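Local coordinates for chorismate mutase (Burkholderia thailandensis, PDB 6CNZ), which probably catalyses the rearrangement of chorismate to prephenate, the step that leads toward phenylalanine and tyrosine, at residues Thr18-Leu23 / Gln120-Ala125. Sequence-based numbering, arbitrary orientation.
Sequences TNLVAL and QSLIAA
Ala125 points its CB at helix 15-29 and is met there by two leucine methyls, Leu20 CD1 at 3.8 Å and Leu23 CD1 at 3.9 Å. Leu23 starts out toward helix 107-129, with CG anti to its own carbonyl carbon (chi1 -71°), and its CD1 also lies 4.1 Å from Ser121 CB. Leu20 leaves its backbone obliquely; chi1 of -172° sets CG anti to the backbone N, and the next torsion turns CD1 toward Ala125 CB. From the other helix, Leu122 likewise sets off to one side, yet its CD2 reaches across to touch Leu23 CB at 3.5 Å, and the same CD2 lies 4.2 Å from Leu20 CD1. The segments run nearly antiparallel, at 157°, with their axes 9.5 Å apart at closest approach; the CA atoms of Leu20 and Ala125 come within 5.5 Å. Phe75 of helix 69-96 also packs on Leu20, while Trp149 of the second subunit packs on Leu23. No hydrogen bond links the segments, and all five touching residues are buried. This join within the all-helical fold of a type II chorismate mutase therefore rests mainly on methyl-to-methyl and methyl-to-methylene packing, governed by shape rather than by polar pairing.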
loop_
_atom_site.group_PDB
_atom_site.type_symbol
_atom_site.label_atom_id
_atom_site.label_comp_id
_atom_site.label_asym_id
_atom_site.label_seq_id
_atom_site.Cartn_x
_atom_site.Cartn_y
_atom_site.Cartn_z
ATOM N N THR A 18 -12.180 -6.177 0.490
ATOM C CA THR A 18 -10.772 -6.470 0.243
ATOM C C THR A 18 -9.986 -5.206 -0.072
ATOM O O THR A 18 -8.864 -5.014 0.421
ATOM C CB THR A 18 -10.660 -7.464 -0.916
ATOM O OG1 THR A 18 -11.542 -8.568 -0.690
ATOM C CG2 THR A 18 -9.234 -7.982 -1.033
ATOM N N ASN A 19 -10.556 -4.329 -0.900
ATOM C CA ASN A 19 -9.888 -3.075 -1.233
ATOM C C ASN A 19 -9.787 -2.169 -0.018
ATOM O O ASN A 19 -8.755 -1.515 0.195
ATOM C CB ASN A 19 -10.631 -2.384 -2.369
ATOM C CG ASN A 19 -10.138 -2.832 -3.738
ATOM O OD1 ASN A 19 -9.014 -3.311 -3.873
ATOM N ND2 ASN A 19 -10.957 -2.641 -4.758
ATOM N N LEU A 20 -10.835 -2.155 0.811
ATOM C CA LEU A 20 -10.825 -1.351 2.032
ATOM C C LEU A 20 -9.707 -1.793 2.978
ATOM O O LEU A 20 -8.967 -0.961 3.516
ATOM C CB LEU A 20 -12.191 -1.450 2.732
ATOM C CG LEU A 20 -12.394 -0.512 3.921
ATOM C CD1 LEU A 20 -12.281 0.940 3.450
ATOM C CD2 LEU A 20 -13.731 -0.751 4.598
ATOM N N VAL A 21 -9.587 -3.105 3.208
ATOM C CA VAL A 21 -8.508 -3.639 4.044
ATOM C C VAL A 21 -7.143 -3.214 3.503
ATOM O O VAL A 21 -6.282 -2.723 4.240
ATOM C CB VAL A 21 -8.632 -5.175 4.135
ATOM C CG1 VAL A 21 -7.437 -5.800 4.887
ATOM C CG2 VAL A 21 -9.934 -5.555 4.799
ATOM N N ALA A 22 -6.924 -3.407 2.204
ATOM C CA ALA A 22 -5.620 -3.093 1.621
ATOM C C ALA A 22 -5.264 -1.629 1.816
ATOM O O ALA A 22 -4.126 -1.299 2.174
ATOM C CB ALA A 22 -5.610 -3.443 0.133
ATOM N N LEU A 23 -6.234 -0.735 1.622
ATOM C CA LEU A 23 -5.927 0.685 1.747
ATOM C C LEU A 23 -5.728 1.075 3.205
ATOM O O LEU A 23 -4.840 1.887 3.519
ATOM C CB LEU A 23 -7.024 1.523 1.087
ATOM C CG LEU A 23 -7.035 1.452 -0.454
ATOM C CD1 LEU A 23 -8.384 1.926 -1.000
ATOM C CD2 LEU A 23 -5.852 2.234 -1.093
ATOM N N GLN A 120 -8.808 10.328 0.301
ATOM C CA GLN A 120 -9.798 10.195 -0.765
ATOM C C GLN A 120 -10.012 8.740 -1.177
ATOM O O GLN A 120 -11.143 8.346 -1.482
ATOM C CB GLN A 120 -9.398 11.029 -1.984
ATOM C CG GLN A 120 -10.482 11.042 -3.087
ATOM C CD GLN A 120 -11.901 11.359 -2.564
ATOM O OE1 GLN A 120 -12.096 12.250 -1.728
ATOM N NE2 GLN A 120 -12.891 10.623 -3.064
ATOM N N SER A 121 -8.941 7.939 -1.245
ATOM C CA SER A 121 -9.110 6.531 -1.623
ATOM C C SER A 121 -9.916 5.777 -0.572
ATOM O O SER A 121 -10.787 4.966 -0.907
ATOM C CB SER A 121 -7.750 5.854 -1.816
ATOM O OG SER A 121 -6.924 6.602 -2.680
ATOM N N LEU A 122 -9.636 6.037 0.702
ATOM C CA LEU A 122 -10.381 5.393 1.777
ATOM C C LEU A 122 -11.840 5.813 1.772
ATOM O O LEU A 122 -12.729 4.979 1.988
ATOM C CB LEU A 122 -9.738 5.725 3.116
ATOM C CG LEU A 122 -8.479 4.893 3.357
ATOM C CD1 LEU A 122 -7.798 5.322 4.649
ATOM C CD2 LEU A 122 -8.851 3.412 3.417
ATOM N N ILE A 123 -12.113 7.099 1.533
ATOM C CA ILE A 123 -13.507 7.536 1.518
ATOM C C ILE A 123 -14.251 6.880 0.367
ATOM O O ILE A 123 -15.384 6.419 0.531
ATOM C CB ILE A 123 -13.602 9.071 1.461
ATOM C CG1 ILE A 123 -13.141 9.648 2.791
ATOM C CG2 ILE A 123 -15.029 9.515 1.172
ATOM C CD1 ILE A 123 -13.425 11.111 2.929
ATOM N N ALA A 124 -13.619 6.794 -0.805
ATOM C CA ALA A 124 -14.248 6.106 -1.929
ATOM C C ALA A 124 -14.382 4.607 -1.662
ATOM O O ALA A 124 -15.384 3.987 -2.047
ATOM C CB ALA A 124 -13.449 6.358 -3.207
ATOM N N ALA A 125 -13.384 4.004 -1.006
ATOM C CA ALA A 125 -13.480 2.586 -0.682
ATOM C C ALA A 125 -14.584 2.329 0.337
ATOM O O ALA A 125 -15.315 1.342 0.226
ATOM C CB ALA A 125 -12.142 2.063 -0.152
#